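Local coordinates for beta-galactosidase/beta-glucuronidase (Faecalibacterium prausnitzii L2-6, PDB 6MVF), which binds flavin mononucleotide and, as a beta-glucuronidase of glycoside hydrolase family 2, probably hydrolyses beta-linked glucuronides, at residues Ile238-Ala243 with Asn252-Val257; Ala356-Ile361 with Lys379-Gln384; Thr437-Pro442 with His474-Asp479. One frame throughout, in Å; residues are numbered along the deposited sequence.

Contact 1: residues Ile238-Ala243 with Asn252-Val257; sequences IYVPDA and NLYTVV
The phenol oxygen of Y254 reaches the turn that follows strand 236-240, where it lies 3.4 Å from CA of A243 and receives a hydrogen bond from the main-chain N of E244, the next residue along. A243 C is almost as close, 3.5 Å from Y254 OH, and the carbonyl O of D242 stands further off, at 4.1 Å from the same hydroxyl. The end of the tyrosine is thus set against the backbone of the turn, and the methyl group of A243 adds little, its CB being 4.1 Å from Y254 OH.

The second part of the contact is apolar. V240 and Y254 approach from opposite directions, and CG1 of the valine meets the ring obliquely, 4.1 Å from CE2. CG of Y254 is anti to its carbonyl carbon (chi1 -66°), a rotation that carries the ring across toward the other segment. D242, with positive phi (52°), helps swing the chain out of the strand direction and round to A243.

Strands 236-240 and 254-262 belong to different antiparallel sheets: V240 pairs through its backbone with A195, whereas Y254 pairs with V274 and T255 with E217. The contact therefore spans the two layers of a beta-sandwich, consistent with the immunoglobulin-like domain of family 2 glycosidases. V240 also packs on F197, I216 and A225 in this interior. On the outer side of the turn, D242 forms a salt bridge with K646 of the second subunit.

Chemically, one tyrosine does two jobs here. Its buried ring fills space between the layers beside V240, while its hydroxyl is satisfied by a main-chain N-H, an arrangement that should tie the turn after strand 236-240 to a strand of the other sheet.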
# COMPACT_ATOMS: atom_id res chain seq x y z
N ILE A 238 26.42 14.04 -22.23
CA ILE A 238 25.91 14.91 -21.18
C ILE A 238 26.79 14.76 -19.95
O ILE A 238 27.16 13.65 -19.57
CB ILE A 238 24.45 14.60 -20.84
CG1 ILE A 238 23.64 14.34 -22.12
CG2 ILE A 238 23.87 15.73 -19.99
CD1 ILE A 238 22.17 14.56 -21.95
N TYR A 239 27.11 15.88 -19.31
CA TYR A 239 28.02 15.93 -18.18
C TYR A 239 27.25 16.21 -16.90
O TYR A 239 26.48 17.17 -16.83
CB TYR A 239 29.08 17.00 -18.40
CG TYR A 239 30.00 17.17 -17.22
CD1 TYR A 239 31.14 16.37 -17.06
CD2 TYR A 239 29.73 18.13 -16.24
CE1 TYR A 239 31.98 16.52 -15.98
CE2 TYR A 239 30.57 18.29 -15.15
CZ TYR A 239 31.69 17.49 -15.02
OH TYR A 239 32.53 17.65 -13.94
N VAL A 240 27.48 15.40 -15.88
CA VAL A 240 26.90 15.58 -14.55
C VAL A 240 28.04 15.94 -13.60
O VAL A 240 28.99 15.16 -13.45
CB VAL A 240 26.16 14.32 -14.07
CG1 VAL A 240 25.75 14.45 -12.61
CG2 VAL A 240 24.96 14.03 -14.95
N PRO A 241 28.01 17.10 -12.96
CA PRO A 241 29.03 17.40 -11.95
C PRO A 241 28.78 16.62 -10.67
O PRO A 241 27.67 16.17 -10.38
CB PRO A 241 28.87 18.91 -11.72
CG PRO A 241 27.45 19.17 -12.05
CD PRO A 241 27.04 18.20 -13.11
N ASP A 242 29.86 16.43 -9.91
CA ASP A 242 29.80 15.81 -8.59
C ASP A 242 29.06 14.47 -8.63
O ASP A 242 28.11 14.23 -7.88
CB ASP A 242 29.14 16.76 -7.59
CG ASP A 242 29.88 18.08 -7.47
OD1 ASP A 242 31.13 18.06 -7.33
OD2 ASP A 242 29.20 19.15 -7.52
N ALA A 243 29.50 13.60 -9.53
CA ALA A 243 28.79 12.35 -9.76
C ALA A 243 28.89 11.43 -8.54
O ALA A 243 29.94 11.31 -7.92
CB ALA A 243 29.36 11.66 -10.98
N ASN A 252 24.75 3.59 -6.35
CA ASN A 252 24.06 4.82 -6.71
C ASN A 252 23.62 4.79 -8.17
O ASN A 252 24.41 4.46 -9.07
CB ASN A 252 24.94 6.04 -6.47
CG ASN A 252 25.28 6.24 -4.99
OD1 ASN A 252 24.39 6.44 -4.16
ND2 ASN A 252 26.56 6.18 -4.66
N LEU A 253 22.37 5.14 -8.43
CA LEU A 253 21.82 5.06 -9.77
C LEU A 253 21.34 6.43 -10.24
O LEU A 253 20.74 7.20 -9.47
CB LEU A 253 20.67 4.05 -9.84
CG LEU A 253 21.10 2.61 -9.62
CD1 LEU A 253 19.91 1.69 -9.47
CD2 LEU A 253 21.96 2.17 -10.77
N TYR A 254 21.62 6.74 -11.50
CA TYR A 254 20.97 7.83 -12.22
C TYR A 254 19.92 7.26 -13.17
O TYR A 254 19.93 6.08 -13.51
CB TYR A 254 22.00 8.67 -12.99
CG TYR A 254 22.96 9.40 -12.06
CD1 TYR A 254 24.03 8.74 -11.45
CD2 TYR A 254 22.78 10.74 -11.79
CE1 TYR A 254 24.88 9.42 -10.60
CE2 TYR A 254 23.62 11.42 -10.96
CZ TYR A 254 24.67 10.76 -10.36
OH TYR A 254 25.49 11.47 -9.52
N THR A 255 19.01 8.13 -13.60
CA THR A 255 17.97 7.77 -14.54
C THR A 255 18.10 8.66 -15.77
O THR A 255 17.96 9.88 -15.67
CB THR A 255 16.57 7.91 -13.92
OG1 THR A 255 16.47 7.06 -12.77
CG2 THR A 255 15.50 7.53 -14.92
N VAL A 256 18.36 8.05 -16.91
CA VAL A 256 18.35 8.78 -18.18
C VAL A 256 16.96 8.63 -18.79
O VAL A 256 16.48 7.51 -18.97
CB VAL A 256 19.45 8.27 -19.13
CG1 VAL A 256 19.44 9.06 -20.43
CG2 VAL A 256 20.81 8.36 -18.45
N VAL A 257 16.31 9.75 -19.06
CA VAL A 257 14.99 9.79 -19.66
C VAL A 257 15.13 10.37 -21.05
O VAL A 257 15.87 11.34 -21.25
CB VAL A 257 14.03 10.63 -18.79
CG1 VAL A 257 12.65 10.74 -19.46
CG2 VAL A 257 13.94 10.03 -17.37

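Contact 2: residues Ala356-Ile361 with Lys379-Gln384; sequences AEIPFI and KELIIQ. With FMN (flavin mononucleotide), chain G.
L381 and I358 carry the apolar part of the contact, with branch touching branch: CD2 of the leucine sits 3.7 Å from CG2 of the isoleucine. The same CD2 rests 3.6 Å from the carbonyl carbon of E357, so the leucine covers main chain as well as side chain. Its other methyl, CD1, reaches 4.3 Å from CB of A356. With CG of L381 anti to the backbone N (chi1 173°), the two methyls spread along the end of strand 353-357 and the first loop residue beyond it.

The polar side chains turn to other partners and do not bridge the segments. The CB of E357 points away from the helix, and its carboxylate is held by H336 at OE2 and by R333 and W355 at OE1.

Flavin contacts come from K379 and I383, two residues before and two after L381 on the helix. I383 lays CG1 over the face of the isoalloxazine at its benzenoid end, 3.6 Å from FMN C7. K379 extends its chain (chi1 -154°, the later torsions all near anti) to the phosphate. Its NZ is modelled 1.9 Å from FMN O3P and linked to it; at this resolution that length is doubtful, although K379 is one of the residues that bind the cofactor. Y177 and D174 add hydrogen bonds to the flavin nucleotide.

In the TIM barrel, these segments form the first half of a beta-alpha-beta crossover: strand 353-357 leads into helix 368-385, which returns to the parallel strand 391-398. W394 of that next strand packs on both A356 and L381, and L423 of helix 407-423 touches I382 and K379.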
# COMPACT_ATOMS: atom_id res chain seq x y z
N ALA A 356 27.42 -11.95 -17.00
CA ALA A 356 26.32 -12.41 -17.84
C ALA A 356 26.86 -13.21 -19.02
O ALA A 356 27.92 -12.88 -19.57
CB ALA A 356 25.48 -11.24 -18.35
N GLU A 357 26.14 -14.27 -19.42
CA GLU A 357 26.63 -15.15 -20.47
C GLU A 357 25.48 -15.71 -21.31
O GLU A 357 24.30 -15.62 -20.95
CB GLU A 357 27.46 -16.30 -19.88
CG GLU A 357 26.67 -17.31 -19.12
CD GLU A 357 27.53 -18.45 -18.56
OE1 GLU A 357 28.75 -18.23 -18.36
OE2 GLU A 357 27.01 -19.56 -18.34
N ILE A 358 25.86 -16.29 -22.45
CA ILE A 358 24.94 -16.96 -23.37
C ILE A 358 25.07 -18.47 -23.13
O ILE A 358 26.08 -18.91 -22.58
CB ILE A 358 25.26 -16.62 -24.84
CG1 ILE A 358 26.71 -16.99 -25.16
CG2 ILE A 358 24.98 -15.15 -25.12
CD1 ILE A 358 27.15 -16.61 -26.52
N PRO A 359 24.06 -19.29 -23.51
CA PRO A 359 24.15 -20.74 -23.27
C PRO A 359 24.94 -21.51 -24.33
O PRO A 359 24.52 -22.57 -24.77
CB PRO A 359 22.68 -21.19 -23.26
CG PRO A 359 22.02 -20.22 -24.17
CD PRO A 359 22.74 -18.90 -24.03
N PHE A 360 26.08 -20.97 -24.75
CA PHE A 360 27.05 -21.67 -25.60
C PHE A 360 27.82 -22.66 -24.72
O PHE A 360 28.90 -22.38 -24.20
CB PHE A 360 27.95 -20.64 -26.27
CG PHE A 360 28.84 -21.20 -27.34
CD1 PHE A 360 28.57 -22.44 -27.91
CD2 PHE A 360 29.96 -20.48 -27.76
CE1 PHE A 360 29.41 -22.94 -28.89
CE2 PHE A 360 30.80 -20.97 -28.73
CZ PHE A 360 30.53 -22.20 -29.31
N ILE A 361 27.23 -23.84 -24.52
CA ILE A 361 27.62 -24.70 -23.41
C ILE A 361 27.95 -26.12 -23.88
O ILE A 361 27.23 -26.70 -24.71
CB ILE A 361 26.50 -24.73 -22.33
CG1 ILE A 361 26.93 -25.54 -21.10
CG2 ILE A 361 25.21 -25.25 -22.91
CD1 ILE A 361 26.30 -25.03 -19.81
N LYS A 379 24.35 -11.08 -29.48
CA LYS A 379 23.94 -9.72 -29.91
C LYS A 379 22.73 -9.29 -29.09
O LYS A 379 22.65 -8.16 -28.73
CB LYS A 379 23.72 -9.69 -31.42
CG LYS A 379 23.91 -8.33 -32.05
CD LYS A 379 23.92 -8.31 -33.55
CE LYS A 379 23.76 -6.91 -34.09
NZ LYS A 379 23.76 -6.87 -35.56
N GLU A 380 21.81 -10.20 -28.82
CA GLU A 380 20.65 -9.86 -28.00
C GLU A 380 21.04 -9.67 -26.55
O GLU A 380 20.49 -8.80 -25.86
CB GLU A 380 19.57 -10.95 -28.12
CG GLU A 380 18.95 -11.06 -29.49
CD GLU A 380 17.98 -12.22 -29.58
OE1 GLU A 380 18.27 -13.30 -29.01
OE2 GLU A 380 16.92 -12.06 -30.22
N LEU A 381 21.98 -10.47 -26.05
CA LEU A 381 22.38 -10.34 -24.65
C LEU A 381 23.01 -8.98 -24.39
O LEU A 381 22.75 -8.35 -23.37
CB LEU A 381 23.34 -11.46 -24.26
CG LEU A 381 23.97 -11.35 -22.87
CD1 LEU A 381 22.88 -11.43 -21.78
CD2 LEU A 381 25.06 -12.41 -22.68
N ILE A 382 23.84 -8.51 -25.32
CA ILE A 382 24.53 -7.25 -25.10
C ILE A 382 23.59 -6.07 -25.30
O ILE A 382 23.62 -5.11 -24.54
CB ILE A 382 25.76 -7.16 -26.01
CG1 ILE A 382 26.78 -8.20 -25.57
CG2 ILE A 382 26.32 -5.73 -26.05
CD1 ILE A 382 28.01 -8.25 -26.43
N ILE A 383 22.74 -6.13 -26.32
CA ILE A 383 21.92 -4.97 -26.66
C ILE A 383 20.80 -4.79 -25.65
O ILE A 383 20.45 -3.66 -25.29
CB ILE A 383 21.39 -5.11 -28.10
CG1 ILE A 383 22.47 -4.60 -29.06
CG2 ILE A 383 20.09 -4.31 -28.32
CD1 ILE A 383 22.54 -5.37 -30.32
N GLN A 384 20.23 -5.89 -25.16
CA GLN A 384 19.15 -5.78 -24.19
C GLN A 384 19.65 -5.44 -22.80
O GLN A 384 18.90 -4.86 -22.01
CB GLN A 384 18.33 -7.07 -24.17
CG GLN A 384 17.69 -7.34 -25.50
CD GLN A 384 16.96 -8.66 -25.59
OE1 GLN A 384 16.80 -9.39 -24.60
NE2 GLN A 384 16.50 -8.98 -26.79
N1 FMN G . 20.31 0.29 -33.97
C2 FMN G . 18.99 0.48 -34.07
O2 FMN G . 18.46 0.76 -35.15
N3 FMN G . 18.17 0.37 -33.05
C4 FMN G . 18.58 0.09 -31.85
O4 FMN G . 17.82 -0.01 -30.90
C4A FMN G . 19.97 -0.11 -31.66
N5 FMN G . 20.38 -0.41 -30.46
C5A FMN G . 21.66 -0.61 -30.22
C6 FMN G . 22.06 -0.92 -28.94
C7 FMN G . 23.36 -1.13 -28.67
C7M FMN G . 23.78 -1.46 -27.29
C8 FMN G . 24.34 -1.04 -29.74
C8M FMN G . 25.78 -1.29 -29.45
C9 FMN G . 23.94 -0.73 -31.02
C9A FMN G . 22.63 -0.51 -31.31
N10 FMN G . 22.22 -0.22 -32.60
C10 FMN G . 20.86 -0.01 -32.81
C1' FMN G . 23.26 -0.10 -33.61
C2' FMN G . 23.39 -1.04 -34.78
O2' FMN G . 24.18 -2.07 -34.23
C3' FMN G . 24.20 -0.47 -35.92
O3' FMN G . 24.24 0.94 -35.81
C4' FMN G . 23.62 -0.74 -37.29
O4' FMN G . 22.22 -0.53 -37.19
C5' FMN G . 23.95 -2.12 -37.86
O5' FMN G . 22.89 -3.04 -37.63
P FMN G . 23.04 -4.61 -37.78
O1P FMN G . 21.68 -5.00 -38.21
O2P FMN G . 24.13 -4.80 -38.78
O3P FMN G . 23.43 -5.20 -36.47

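Contact 3: residues Thr437-Pro442 with His474-Asp479; sequences TPTSGP and HAENPD
T439 and N477 bury most of the surface where two outer elements of the TIM-barrel domain approach each other: the loop between strands 428-433 and 450-453, and the C-terminal end of helix 466-476. The contact is small and loosely packed, with nearest CA atoms, those of T439 and N477, 8.7 Å apart.

T439 contributes the larger share. Its CB points toward the helix, and its side chain also packs on W469 and F473, residues of that helix. With chi1 at 49°, OG1 lies between the backbone N and the carbonyl carbon and turns toward E476, but it comes no nearer than 4.5 Å to OE2, too far for a hydrogen bond.

N477 is the first residue to leave helical geometry, and its side chain faces the loop. The amide is already engaged: ND2 bonds to the carbonyl O of F473, one turn back, and OD1 accepts from R445 NH2. That arginine also forms a salt bridge with D479, so it links the side chains just beyond the helix end to the loop on which it lies itself. The carbonyl O of T439 is a neighbour of the asparagine amide but too distant from ND2 to be its hydrogen-bonding partner.

E476, in the last helical turn, adds a marginal, solvent-facing edge through its carboxylate. The two segments lie close without a direct bond, and the sites of flavin binding are far away. At the closest approach two oxygens face each other unbonded, N477 OD1 and T439 O, 3.9 Å apart.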
# COMPACT_ATOMS: atom_id res chain seq x y z
N THR A 437 40.55 -28.70 -19.07
CA THR A 437 41.03 -27.87 -20.17
C THR A 437 42.55 -27.73 -20.11
O THR A 437 43.09 -27.34 -19.06
CB THR A 437 40.39 -26.48 -20.12
OG1 THR A 437 38.98 -26.59 -20.38
CG2 THR A 437 41.02 -25.54 -21.16
N PRO A 438 43.27 -28.04 -21.19
CA PRO A 438 44.73 -27.90 -21.18
C PRO A 438 45.13 -26.48 -20.77
O PRO A 438 44.56 -25.50 -21.24
CB PRO A 438 45.14 -28.21 -22.63
CG PRO A 438 43.97 -28.91 -23.25
CD PRO A 438 42.74 -28.47 -22.51
N THR A 439 46.10 -26.38 -19.86
CA THR A 439 46.51 -25.06 -19.34
C THR A 439 47.29 -24.24 -20.36
O THR A 439 47.62 -23.08 -20.06
CB THR A 439 47.32 -25.21 -18.04
OG1 THR A 439 48.36 -26.19 -18.21
CG2 THR A 439 46.41 -25.62 -16.88
N SER A 440 47.63 -24.80 -21.51
CA SER A 440 48.04 -24.07 -22.70
C SER A 440 47.08 -24.41 -23.83
O SER A 440 46.21 -25.28 -23.70
CB SER A 440 49.48 -24.40 -23.12
OG SER A 440 50.41 -23.73 -22.28
N GLY A 441 47.24 -23.74 -24.96
CA GLY A 441 46.42 -24.05 -26.09
C GLY A 441 45.57 -22.88 -26.52
O GLY A 441 45.57 -21.80 -25.92
N PRO A 442 44.81 -23.08 -27.60
CA PRO A 442 44.09 -21.97 -28.23
C PRO A 442 42.87 -21.50 -27.46
O PRO A 442 42.23 -20.54 -27.90
CB PRO A 442 43.70 -22.55 -29.58
CG PRO A 442 43.51 -24.01 -29.28
CD PRO A 442 44.59 -24.36 -28.31
N HIS A 474 48.84 -19.88 -11.85
CA HIS A 474 49.21 -18.47 -11.75
C HIS A 474 50.69 -18.27 -12.02
O HIS A 474 51.08 -17.31 -12.69
CB HIS A 474 48.82 -17.93 -10.36
CG HIS A 474 49.08 -16.46 -10.17
ND1 HIS A 474 48.67 -15.50 -11.07
CD2 HIS A 474 49.70 -15.79 -9.17
CE1 HIS A 474 49.03 -14.30 -10.64
NE2 HIS A 474 49.66 -14.45 -9.48
N ALA A 475 51.53 -19.18 -11.52
CA ALA A 475 52.97 -19.04 -11.70
C ALA A 475 53.37 -19.31 -13.14
O ALA A 475 54.24 -18.62 -13.68
CB ALA A 475 53.73 -19.97 -10.75
N GLU A 476 52.72 -20.27 -13.79
CA GLU A 476 53.01 -20.59 -15.19
C GLU A 476 52.36 -19.64 -16.19
O GLU A 476 52.73 -19.67 -17.37
CB GLU A 476 52.54 -22.01 -15.52
CG GLU A 476 53.41 -23.09 -14.93
CD GLU A 476 52.81 -24.47 -15.12
OE1 GLU A 476 53.33 -25.44 -14.52
OE2 GLU A 476 51.81 -24.57 -15.88
N ASN A 477 51.38 -18.85 -15.76
CA ASN A 477 50.69 -17.92 -16.66
C ASN A 477 50.52 -16.56 -15.99
O ASN A 477 49.40 -16.08 -15.81
CB ASN A 477 49.33 -18.47 -17.09
CG ASN A 477 49.42 -19.85 -17.68
OD1 ASN A 477 49.69 -20.01 -18.86
ND2 ASN A 477 49.14 -20.87 -16.86
N PRO A 478 51.62 -15.90 -15.63
CA PRO A 478 51.51 -14.62 -14.91
C PRO A 478 50.88 -13.49 -15.72
O PRO A 478 50.79 -12.37 -15.22
CB PRO A 478 52.97 -14.30 -14.56
CG PRO A 478 53.73 -14.90 -15.69
CD PRO A 478 53.02 -16.19 -16.01
N ASP A 479 50.48 -13.74 -16.97
CA ASP A 479 49.82 -12.75 -17.81
C ASP A 479 48.31 -12.97 -17.91
O ASP A 479 47.62 -12.16 -18.54
CB ASP A 479 50.44 -12.76 -19.22
CG ASP A 479 50.22 -14.09 -19.98
OD1 ASP A 479 50.29 -15.18 -19.37
OD2 ASP A 479 50.00 -14.02 -21.22

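Overall arrangement
From the N terminus the three contacts follow one another in series, none nested in or crossing another. Contact 1 comes first and closes a short link of eight residues between strands of two sheets in the sandwich domain. Contact 2 opens later, in the barrel, and spans 17 residues, mostly helix, within one beta-alpha-beta unit. Contact 3 closes the longest loop, 31 residues that include strand 450-453 and most of helix 466-476, bringing the loop after strand 428-433 to the C-terminal end of that helix on the same barrel. Centres lie about 27 Å apart for contacts 1 and 2, 26 Å for contacts 2 and 3, and 41 Å for contacts 1 and 3; no two touch.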